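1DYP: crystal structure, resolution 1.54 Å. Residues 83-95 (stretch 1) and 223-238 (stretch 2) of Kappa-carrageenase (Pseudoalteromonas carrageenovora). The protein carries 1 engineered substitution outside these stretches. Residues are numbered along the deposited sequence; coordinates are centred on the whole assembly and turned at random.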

# COMPACT_ATOMS: atom_id res chain seq x y z
N TYR A 83 16.92 -9.68 -5.98
CA TYR A 83 16.80 -11.04 -5.47
C TYR A 83 15.41 -11.58 -5.14
O TYR A 83 15.26 -12.76 -4.84
N TYR A 84 14.41 -10.71 -5.18
CA TYR A 84 13.05 -11.12 -4.87
C TYR A 84 12.03 -10.53 -5.82
O TYR A 84 12.22 -9.44 -6.36
N THR A 85 10.95 -11.27 -6.05
CA THR A 85 9.86 -10.80 -6.89
C THR A 85 8.65 -10.85 -5.98
O THR A 85 8.64 -11.58 -4.99
N SER A 86 7.63 -10.05 -6.27
CA SER A 86 6.46 -10.07 -5.41
C SER A 86 5.17 -9.88 -6.18
O SER A 86 5.17 -9.81 -7.41
N GLY A 87 4.07 -9.78 -5.44
CA GLY A 87 2.76 -9.63 -6.06
C GLY A 87 2.07 -8.32 -5.76
O GLY A 87 2.24 -7.73 -4.69
N VAL A 88 1.26 -7.88 -6.72
CA VAL A 88 0.52 -6.64 -6.60
C VAL A 88 -0.79 -6.71 -7.37
O VAL A 88 -0.91 -7.45 -8.36
N ALA A 89 -1.77 -5.97 -6.89
CA ALA A 89 -3.08 -5.86 -7.53
C ALA A 89 -3.38 -4.37 -7.42
O ALA A 89 -3.66 -3.86 -6.33
N LYS A 90 -3.30 -3.66 -8.54
CA LYS A 90 -3.54 -2.22 -8.57
C LYS A 90 -4.78 -1.94 -9.41
O LYS A 90 -4.83 -2.31 -10.59
N SER A 91 -5.78 -1.29 -8.83
CA SER A 91 -7.00 -1.01 -9.57
C SER A 91 -6.72 -0.08 -10.74
O SER A 91 -5.95 0.87 -10.62
N ARG A 92 -7.34 -0.37 -11.88
CA ARG A 92 -7.15 0.48 -13.04
C ARG A 92 -7.94 1.77 -12.81
O ARG A 92 -7.52 2.84 -13.25
N ALA A 93 -9.06 1.65 -12.11
CA ALA A 93 -9.89 2.81 -11.80
C ALA A 93 -9.26 3.60 -10.66
O ALA A 93 -8.51 3.06 -9.85
N THR A 94 -9.57 4.89 -10.61
CA THR A 94 -9.03 5.76 -9.57
C THR A 94 -10.15 6.45 -8.81
O THR A 94 -11.31 6.44 -9.23
N GLY A 95 -9.78 7.06 -7.69
CA GLY A 95 -10.75 7.78 -6.88
C GLY A 95 -10.06 8.41 -5.69
O GLY A 95 -8.83 8.37 -5.59
N ARG A 223 -5.98 13.99 -4.73
CA ARG A 223 -5.71 13.53 -6.09
C ARG A 223 -6.36 12.17 -6.34
O ARG A 223 -6.78 11.49 -5.41
N GLN A 224 -6.45 11.81 -7.62
CA GLN A 224 -7.02 10.54 -8.03
C GLN A 224 -5.99 9.46 -7.72
O GLN A 224 -4.85 9.54 -8.19
N MSE A 225 -6.39 8.46 -6.96
CA MSE A 225 -5.47 7.40 -6.57
C MSE A 225 -5.97 6.00 -6.92
O MSE A 225 -7.17 5.72 -6.83
N ASN A 226 -5.04 5.14 -7.32
CA ASN A 226 -5.36 3.76 -7.67
C ASN A 226 -5.28 2.91 -6.41
O ASN A 226 -4.28 2.94 -5.70
N LEU A 227 -6.34 2.15 -6.14
CA LEU A 227 -6.39 1.30 -4.96
C LEU A 227 -5.47 0.11 -5.18
O LEU A 227 -5.59 -0.61 -6.18
N THR A 228 -4.58 -0.13 -4.22
CA THR A 228 -3.60 -1.18 -4.37
C THR A 228 -3.40 -2.13 -3.19
O THR A 228 -3.46 -1.73 -2.03
N LEU A 229 -3.16 -3.39 -3.52
CA LEU A 229 -2.86 -4.43 -2.54
C LEU A 229 -1.52 -4.96 -3.04
O LEU A 229 -1.38 -5.32 -4.20
N SER A 230 -0.52 -4.97 -2.17
CA SER A 230 0.79 -5.44 -2.60
C SER A 230 1.64 -5.83 -1.41
O SER A 230 1.35 -5.45 -0.28
N GLN A 231 2.69 -6.59 -1.67
CA GLN A 231 3.58 -7.00 -0.60
C GLN A 231 4.99 -6.57 -0.97
O GLN A 231 5.53 -6.97 -2.00
N GLY A 232 5.58 -5.73 -0.12
CA GLY A 232 6.92 -5.25 -0.39
C GLY A 232 7.98 -5.94 0.44
O GLY A 232 7.68 -6.65 1.40
N LEU A 233 9.24 -5.73 0.06
CA LEU A 233 10.37 -6.32 0.75
C LEU A 233 10.86 -5.34 1.82
O LEU A 233 10.77 -4.12 1.65
N ARG A 234 11.39 -5.88 2.92
CA ARG A 234 11.89 -5.06 4.02
C ARG A 234 13.13 -5.68 4.65
O ARG A 234 13.59 -6.74 4.23
N ALA A 235 13.67 -5.00 5.65
CA ALA A 235 14.83 -5.50 6.37
C ALA A 235 14.43 -6.89 6.86
O ALA A 235 13.28 -7.11 7.25
N PRO A 236 15.38 -7.83 6.92
CA PRO A 236 16.81 -7.75 6.61
C PRO A 236 17.25 -7.84 5.15
O PRO A 236 18.43 -8.05 4.87
N HIS A 237 16.32 -7.66 4.22
CA HIS A 237 16.65 -7.77 2.80
C HIS A 237 16.76 -6.44 2.08
O HIS A 237 16.94 -6.39 0.86
N THR A 238 16.70 -5.36 2.85
CA THR A 238 16.76 -4.03 2.27
C THR A 238 17.52 -3.03 3.13
O THR A 238 17.78 -3.26 4.31

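What backbone frame sets the side chains in place? Strand 88-91 runs antiparallel to strand 225-233, bonded through Ala89 N to Leu229 O at 2.8 Å and Leu229 N to Ala89 O at 2.9 Å, with Ser91 N to Leu227 O at 2.7 Å beyond. Alternation follows: Val88, Lys90, Thr228 and Ser230 put their side chains on one face of the sheet, while Ala89 and Leu229 put theirs on the other. After the corner at Arg92 and Ala93, whose CA-to-CB bonds point away, the chain returns to pair Gly95 with Met225, a selenomethionine here, through Met225 N to Gly95 O at 2.8 Å.

Which side chains pack by van der Waals contact on the two faces of the sheet? Val88, in the p rotamer, brings CG2 to 3.6 Å from Thr228 CG2 and 3.8 Å from Ser230 CB, so it packs against two neighbours on its own face. Lys90 is fully extended, t at all four chi angles; its CG lies 3.6 Å from Thr228 OG1 and its CE 3.7 Å from Asn226 CG, so the aliphatic chain runs along stretch 2 while NZ is bonded elsewhere in the structure. On the opposite face the contact is looser, with Ala89 CB 4.4 Å from Leu229 CB.

How do the aromatic side chains join in? Tyr84 (m) points toward stretch 2, and Leu233 (t, then p) points back. Leu233 CD1 sits over one face of the tyrosine ring, 4.0 Å from its centroid, in a CH-pi contact, and Leu233 CD2 comes to 3.4 Å from Tyr84 CD1. His237 (m) also points toward stretch 1; its ring lies oblique to that of Tyr84, the planes at 45° and the centroids 4.9 Å apart, with Tyr84 OH 3.1 Å from His237 ND1.

Where do polar side chains replace or extend the backbone ladder? Ser86 (t) gives a hydrogen bond from OG to Gln231 O at 2.6 Å, tying a side chain directly to the facing strand. At the corner, Ser91 (p) accepts from Leu227 N at OG, 2.9 Å, and OG donates to Ala93 O at 2.7 Å, so one hydroxyl links the facing strand to the turn in its own stretch. Asn226 (m) reaches across with ND2 to Ser91 O at 2.7 Å, nearly straight at 170°. Farther along, Gln224 (m, m) begins sideways but its end comes nearer, allowing Thr94 (p) to donate from OG1 to Gln224 OE1 at 2.7 Å.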

# COMPACT_ATOMS: atom_id res chain seq x y z
CB TYR A 83 17.72 -11.16 -4.26
CG TYR A 83 19.06 -10.53 -4.52
CD1 TYR A 83 20.01 -11.17 -5.32
CD2 TYR A 83 19.36 -9.25 -4.04
CE1 TYR A 83 21.21 -10.55 -5.64
CE2 TYR A 83 20.56 -8.63 -4.36
CZ TYR A 83 21.48 -9.28 -5.16
OH TYR A 83 22.67 -8.66 -5.48
CB TYR A 84 12.67 -10.69 -3.44
CG TYR A 84 13.56 -11.23 -2.36
CD1 TYR A 84 14.77 -10.60 -2.06
CD2 TYR A 84 13.22 -12.38 -1.66
CE1 TYR A 84 15.62 -11.12 -1.08
CE2 TYR A 84 14.06 -12.91 -0.69
CZ TYR A 84 15.26 -12.27 -0.40
OH TYR A 84 16.11 -12.80 0.55
CB THR A 85 9.61 -11.69 -8.13
OG1 THR A 85 9.36 -13.04 -7.72
CG2 THR A 85 10.81 -11.63 -9.07
CB SER A 86 6.59 -9.00 -4.32
OG SER A 86 5.68 -9.27 -3.27
CB VAL A 88 1.35 -5.44 -7.16
CG1 VAL A 88 1.69 -5.70 -8.62
CG2 VAL A 88 0.56 -4.14 -7.02
CB ALA A 89 -4.12 -6.68 -6.79
CB LYS A 90 -2.32 -1.52 -9.19
CG LYS A 90 -2.42 -0.01 -9.33
CD LYS A 90 -1.23 0.50 -10.14
CE LYS A 90 -1.26 2.00 -10.35
NZ LYS A 90 -0.08 2.42 -11.18
CB SER A 91 -8.08 -0.40 -8.67
OG SER A 91 -7.79 0.95 -8.33
CB ARG A 92 -7.61 -0.24 -14.31
CG ARG A 92 -6.76 -1.48 -14.61
CD ARG A 92 -7.20 -2.16 -15.89
NE ARG A 92 -6.56 -3.47 -16.06
CZ ARG A 92 -5.28 -3.66 -16.34
NH1 ARG A 92 -4.47 -2.61 -16.51
NH2 ARG A 92 -4.79 -4.88 -16.46
CB ALA A 93 -11.29 2.35 -11.40
CB THR A 94 -8.13 6.86 -10.16
OG1 THR A 94 -8.92 7.76 -10.95
CG2 THR A 94 -7.03 6.26 -11.02
CB ARG A 223 -4.20 13.41 -6.33
CG ARG A 223 -3.49 14.74 -6.47
CD ARG A 223 -1.99 14.56 -6.62
NE ARG A 223 -1.64 13.77 -7.80
CZ ARG A 223 -1.71 14.21 -9.06
NH1 ARG A 223 -2.13 15.44 -9.31
NH2 ARG A 223 -1.35 13.42 -10.05
CB GLN A 224 -7.33 10.56 -9.53
CG GLN A 224 -8.50 11.44 -9.91
CD GLN A 224 -9.80 10.91 -9.36
OE1 GLN A 224 -10.11 9.72 -9.51
NE2 GLN A 224 -10.58 11.77 -8.71
CB MSE A 225 -5.21 7.49 -5.07
CG MSE A 225 -4.69 8.86 -4.63
SE MSE A 225 -4.65 9.13 -2.71
CE MSE A 225 -6.49 9.67 -2.48
CB ASN A 226 -4.37 3.20 -8.70
CG ASN A 226 -4.40 3.97 -10.00
OD1 ASN A 226 -3.84 5.07 -10.10
ND2 ASN A 226 -5.05 3.40 -11.01
CB LEU A 227 -7.82 0.83 -4.72
CG LEU A 227 -8.06 0.22 -3.34
CD1 LEU A 227 -7.69 1.22 -2.25
CD2 LEU A 227 -9.53 -0.17 -3.24
CB THR A 228 -2.23 -0.54 -4.71
OG1 THR A 228 -2.42 0.43 -5.75
CG2 THR A 228 -1.23 -1.58 -5.18
CB LEU A 229 -3.92 -5.53 -2.58
CG LEU A 229 -5.29 -5.14 -2.02
CD1 LEU A 229 -6.37 -6.06 -2.57
CD2 LEU A 229 -5.24 -5.18 -0.50
CB SER A 230 1.52 -4.34 -3.38
OG SER A 230 1.74 -3.20 -2.56
CB GLN A 231 3.52 -8.51 -0.38
CG GLN A 231 4.37 -8.98 0.77
CD GLN A 231 3.95 -10.34 1.29
OE1 GLN A 231 2.99 -10.45 2.06
NE2 GLN A 231 4.65 -11.38 0.86
CB LEU A 233 11.49 -6.61 -0.25
CG LEU A 233 12.57 -7.62 0.14
CD1 LEU A 233 11.97 -9.02 0.27
CD2 LEU A 233 13.66 -7.60 -0.93
CB ARG A 234 10.80 -4.91 5.09
CG ARG A 234 9.54 -4.20 4.63
CD ARG A 234 9.80 -2.72 4.35
NE ARG A 234 8.57 -1.96 4.11
CZ ARG A 234 7.98 -1.82 2.93
NH1 ARG A 234 8.51 -2.39 1.85
NH2 ARG A 234 6.88 -1.10 2.83
CB ALA A 235 15.15 -4.59 7.55
CB PRO A 236 17.39 -8.90 7.42
CG PRO A 236 16.33 -9.96 7.22
CD PRO A 236 15.04 -9.18 7.41
CB HIS A 237 15.60 -8.63 2.11
CG HIS A 237 15.34 -9.92 2.82
ND1 HIS A 237 16.32 -10.87 3.00
CD2 HIS A 237 14.23 -10.39 3.44
CE1 HIS A 237 15.83 -11.88 3.70
NE2 HIS A 237 14.56 -11.61 3.98
CB THR A 238 15.35 -3.43 2.09
OG1 THR A 238 14.73 -3.30 3.38
CG2 THR A 238 14.48 -4.33 1.21